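Local coordinates for Alr1585 protein (Nostoc sp., PDB 5C2I) that is a haem-containing DyP-type peroxidase that probably uses hydrogen peroxide to oxidise dyes and related substrates, at residues A[4-16]-A[227-239]. The protein carries 1 engineered substitution. Residues are numbered along the deposited sequence; the frame is centred on the assembly and turned at random.
Sequences EKDLKNLPEDGID and KWDPKAPLDSILV
Leu10 holds its CG opposite its own backbone N (chi1 -163°), which brings its CD2 methyl against the chain of Lys231, bent at chi3 (-70°) and chi4 so that it runs back to Asp229. In this DyP-type peroxidase, a family of the dimeric alpha+beta barrel fold, the contact lays helix 4-8 and the loop after it on the connection between helix 212-221 and strand 239-240. CD2 of Leu10 packs 3.9 Å from CB of Lys231, and the lysine CE lies 3.4 Å from the carbonyl O of Glu12, in the type I turn Pro11 to Gly14. Lys231 NZ binds Asp229 OD1 at 2.7 Å in a salt bridge, while the Lys231 backbone N closes an Asx turn on the same oxygen from the opposite face of the carboxylate. Shortening Lys231 to an alanine would probably leave Asp229 OD1 without its charged mate and take away the aliphatic chain that packs on Leu10 CD2. Ala232 O, buried under the Leu10 side chain, has no hydrogen-bonding partner. Leu234 is the apolar hub: the Leu7 side chain crosses it at about a right angle, CD2 against Leu234 CB, its CG faces CD1 of Leu10, and its CD1 reaches tip to tip toward CD1 of Ile15, 4.2 Å away. Tyr23 adds to this cluster. Lys8 lays its CG beside the Asp235 carboxylate; the salt bridge from its NZ to Asp235 OD2 is long, 4.0 Å. A water accepts from Leu234 N and donates to Asp6 O. Next to it, Asp235 N gives its hydrogen to Leu7 O at 2.9 Å, tilted 25° from the carbonyl plane.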
# COMPACT_ATOMS: atom_id res chain seq x y z
N GLU A 4 -2.37 39.09 34.15
CA GLU A 4 -1.81 38.00 34.94
C GLU A 4 -2.81 36.85 35.02
O GLU A 4 -2.47 35.70 34.73
CB GLU A 4 -1.50 38.53 36.36
CG GLU A 4 -0.59 37.65 37.22
CD GLU A 4 0.84 37.55 36.70
OE1 GLU A 4 1.13 38.03 35.58
OE2 GLU A 4 1.69 36.97 37.42
N LYS A 5 -4.04 37.18 35.40
CA LYS A 5 -5.16 36.24 35.44
C LYS A 5 -5.33 35.47 34.15
O LYS A 5 -5.52 34.25 34.16
CB LYS A 5 -6.49 36.94 35.75
CG LYS A 5 -7.04 36.73 37.15
CD LYS A 5 -8.51 37.15 37.23
CE LYS A 5 -9.15 36.89 38.59
NZ LYS A 5 -8.33 37.46 39.71
N ASP A 6 -5.29 36.18 33.02
CA ASP A 6 -5.54 35.53 31.72
C ASP A 6 -4.42 34.54 31.39
O ASP A 6 -4.64 33.55 30.67
CB ASP A 6 -5.60 36.56 30.60
CG ASP A 6 -6.74 37.55 30.76
OD1 ASP A 6 -7.86 37.12 31.04
OD2 ASP A 6 -6.48 38.75 30.58
N LEU A 7 -3.23 34.81 31.89
CA LEU A 7 -2.08 33.97 31.58
C LEU A 7 -1.95 32.81 32.56
O LEU A 7 -1.38 31.77 32.21
CB LEU A 7 -0.81 34.79 31.62
CG LEU A 7 -0.53 35.74 30.47
CD1 LEU A 7 0.80 36.40 30.78
CD2 LEU A 7 -0.48 35.07 29.11
N LYS A 8 -2.45 32.98 33.78
CA LYS A 8 -2.38 31.94 34.80
C LYS A 8 -3.53 30.97 34.76
O LYS A 8 -3.49 29.97 35.46
CB LYS A 8 -2.31 32.57 36.20
CG LYS A 8 -0.95 33.15 36.51
CD LYS A 8 -0.87 33.71 37.91
CE LYS A 8 0.39 34.53 38.13
NZ LYS A 8 1.53 33.70 38.56
N ASN A 9 -4.57 31.26 33.98
CA ASN A 9 -5.78 30.43 33.96
C ASN A 9 -6.31 30.17 32.56
O ASN A 9 -6.84 31.09 31.92
CB ASN A 9 -6.93 31.13 34.71
CG ASN A 9 -6.61 31.37 36.16
OD1 ASN A 9 -6.66 30.46 36.96
ND2 ASN A 9 -6.25 32.60 36.49
N LEU A 10 -6.21 28.94 32.10
CA LEU A 10 -6.71 28.58 30.77
C LEU A 10 -8.24 28.57 30.82
O LEU A 10 -8.81 28.07 31.78
CB LEU A 10 -6.17 27.21 30.37
CG LEU A 10 -6.27 26.85 28.88
CD1 LEU A 10 -5.26 27.71 28.08
CD2 LEU A 10 -6.03 25.38 28.67
N PRO A 11 -8.90 29.08 29.79
CA PRO A 11 -10.34 28.83 29.74
C PRO A 11 -10.69 27.31 29.78
O PRO A 11 -9.89 26.45 29.39
CB PRO A 11 -10.78 29.44 28.41
CG PRO A 11 -9.67 30.34 27.99
CD PRO A 11 -8.41 29.78 28.59
N GLU A 12 -11.90 27.01 30.25
CA GLU A 12 -12.32 25.63 30.46
C GLU A 12 -12.17 24.75 29.23
O GLU A 12 -11.87 23.57 29.34
CB GLU A 12 -13.79 25.64 30.91
CG GLU A 12 -14.38 24.27 31.22
CD GLU A 12 -13.65 23.57 32.36
OE1 GLU A 12 -12.93 24.22 33.16
OE2 GLU A 12 -13.85 22.34 32.47
N ASP A 13 -12.43 25.30 28.05
CA ASP A 13 -12.31 24.53 26.80
C ASP A 13 -11.07 24.86 26.02
O ASP A 13 -10.94 24.46 24.85
CB ASP A 13 -13.54 24.75 25.89
CG ASP A 13 -14.77 24.15 26.48
OD1 ASP A 13 -14.67 23.25 27.30
OD2 ASP A 13 -15.85 24.64 26.14
N GLY A 14 -10.13 25.55 26.66
CA GLY A 14 -8.91 25.95 25.96
C GLY A 14 -9.13 27.20 25.13
O GLY A 14 -10.23 27.77 25.12
N ILE A 15 -8.11 27.62 24.43
CA ILE A 15 -8.16 28.81 23.57
C ILE A 15 -8.82 28.40 22.24
O ILE A 15 -8.35 27.49 21.56
CB ILE A 15 -6.74 29.42 23.32
CG1 ILE A 15 -5.86 29.66 24.59
CG2 ILE A 15 -6.87 30.60 22.35
CD1 ILE A 15 -6.42 30.58 25.62
N ASP A 16 -9.88 29.09 21.86
CA ASP A 16 -10.61 28.76 20.62
C ASP A 16 -10.06 29.56 19.44
O ASP A 16 -10.34 30.77 19.32
CB ASP A 16 -12.10 29.03 20.82
CG ASP A 16 -12.94 28.63 19.62
OD1 ASP A 16 -12.41 28.30 18.55
OD2 ASP A 16 -14.17 28.69 19.73
N LYS A 227 -9.72 11.49 35.79
CA LYS A 227 -8.53 11.07 36.57
C LYS A 227 -7.30 11.99 36.44
O LYS A 227 -6.40 11.96 37.29
CB LYS A 227 -8.12 9.64 36.17
CG LYS A 227 -9.19 8.60 36.46
CD LYS A 227 -9.36 8.42 37.96
CE LYS A 227 -10.65 7.65 38.27
NZ LYS A 227 -10.44 6.24 37.89
N TRP A 228 -7.23 12.76 35.38
CA TRP A 228 -6.09 13.62 35.09
C TRP A 228 -6.55 14.77 34.21
O TRP A 228 -7.20 14.53 33.19
CB TRP A 228 -4.98 12.87 34.34
CG TRP A 228 -3.91 13.73 33.79
CD1 TRP A 228 -3.72 14.08 32.46
CD2 TRP A 228 -2.86 14.41 34.52
NE1 TRP A 228 -2.60 14.86 32.34
CE2 TRP A 228 -2.06 15.09 33.58
CE3 TRP A 228 -2.48 14.45 35.86
CZ2 TRP A 228 -0.92 15.85 33.95
CZ3 TRP A 228 -1.34 15.20 36.22
CH2 TRP A 228 -0.61 15.89 35.28
N ASP A 229 -6.23 15.99 34.62
CA ASP A 229 -6.49 17.19 33.82
C ASP A 229 -5.24 17.58 33.02
O ASP A 229 -4.29 18.10 33.58
CB ASP A 229 -6.91 18.33 34.75
CG ASP A 229 -7.26 19.62 34.01
OD1 ASP A 229 -7.16 19.66 32.75
OD2 ASP A 229 -7.65 20.58 34.70
N PRO A 230 -5.24 17.38 31.68
CA PRO A 230 -4.08 17.72 30.87
C PRO A 230 -3.94 19.21 30.47
O PRO A 230 -2.93 19.61 29.92
CB PRO A 230 -4.32 16.92 29.60
CG PRO A 230 -5.79 17.01 29.43
CD PRO A 230 -6.34 16.84 30.84
N LYS A 231 -4.94 20.02 30.75
CA LYS A 231 -4.85 21.43 30.48
C LYS A 231 -3.72 22.07 31.26
O LYS A 231 -3.35 21.61 32.34
CB LYS A 231 -6.16 22.14 30.84
CG LYS A 231 -7.30 21.73 29.92
CD LYS A 231 -8.59 22.52 30.14
CE LYS A 231 -9.45 22.38 31.35
NZ LYS A 231 -9.38 21.08 32.01
N ALA A 232 -3.17 23.13 30.71
CA ALA A 232 -2.12 23.90 31.39
C ALA A 232 -2.32 25.39 31.12
O ALA A 232 -2.88 25.76 30.07
CB ALA A 232 -0.75 23.48 30.91
N PRO A 233 -1.90 26.26 32.06
CA PRO A 233 -2.06 27.70 31.85
C PRO A 233 -1.05 28.17 30.83
O PRO A 233 0.03 27.59 30.69
CB PRO A 233 -1.77 28.29 33.22
CG PRO A 233 -0.87 27.31 33.87
CD PRO A 233 -1.26 25.95 33.34
N LEU A 234 -1.37 29.26 30.15
CA LEU A 234 -0.46 29.83 29.18
C LEU A 234 0.91 30.19 29.74
O LEU A 234 1.88 30.07 29.03
CB LEU A 234 -1.07 31.02 28.44
CG LEU A 234 -2.20 30.69 27.45
CD1 LEU A 234 -2.74 32.01 26.92
CD2 LEU A 234 -1.71 29.83 26.32
N ASP A 235 0.96 30.59 31.00
CA ASP A 235 2.25 30.95 31.60
C ASP A 235 3.18 29.78 31.90
O ASP A 235 4.32 29.99 32.31
CB ASP A 235 2.08 31.88 32.82
CG ASP A 235 1.52 31.20 34.02
OD1 ASP A 235 1.23 30.01 34.03
OD2 ASP A 235 1.41 31.89 35.02
N SER A 236 2.72 28.55 31.62
CA SER A 236 3.59 27.39 31.68
C SER A 236 4.34 27.15 30.36
O SER A 236 5.21 26.29 30.29
CB SER A 236 2.83 26.13 32.09
OG SER A 236 2.04 25.74 30.98
N ILE A 237 4.04 27.95 29.34
CA ILE A 237 4.72 27.80 28.07
C ILE A 237 5.12 29.14 27.41
O ILE A 237 6.14 29.19 26.71
CB ILE A 237 3.86 26.93 27.10
CG1 ILE A 237 4.64 26.47 25.89
CG2 ILE A 237 2.57 27.64 26.65
CD1 ILE A 237 3.94 25.42 25.05
N LEU A 238 4.32 30.20 27.60
CA LEU A 238 4.62 31.50 27.00
C LEU A 238 5.33 32.45 27.94
O LEU A 238 5.07 32.45 29.11
CB LEU A 238 3.33 32.15 26.49
CG LEU A 238 2.52 31.33 25.49
CD1 LEU A 238 1.39 32.15 24.92
CD2 LEU A 238 3.38 30.77 24.37
N VAL A 239 6.16 33.32 27.38
CA VAL A 239 6.67 34.49 28.08
C VAL A 239 6.58 35.68 27.15
O VAL A 239 6.70 35.57 25.91
CB VAL A 239 8.12 34.45 28.59
CG1 VAL A 239 8.27 33.54 29.81
CG2 VAL A 239 9.02 34.05 27.46
O HOH W 1 -3.84 30.55 30.42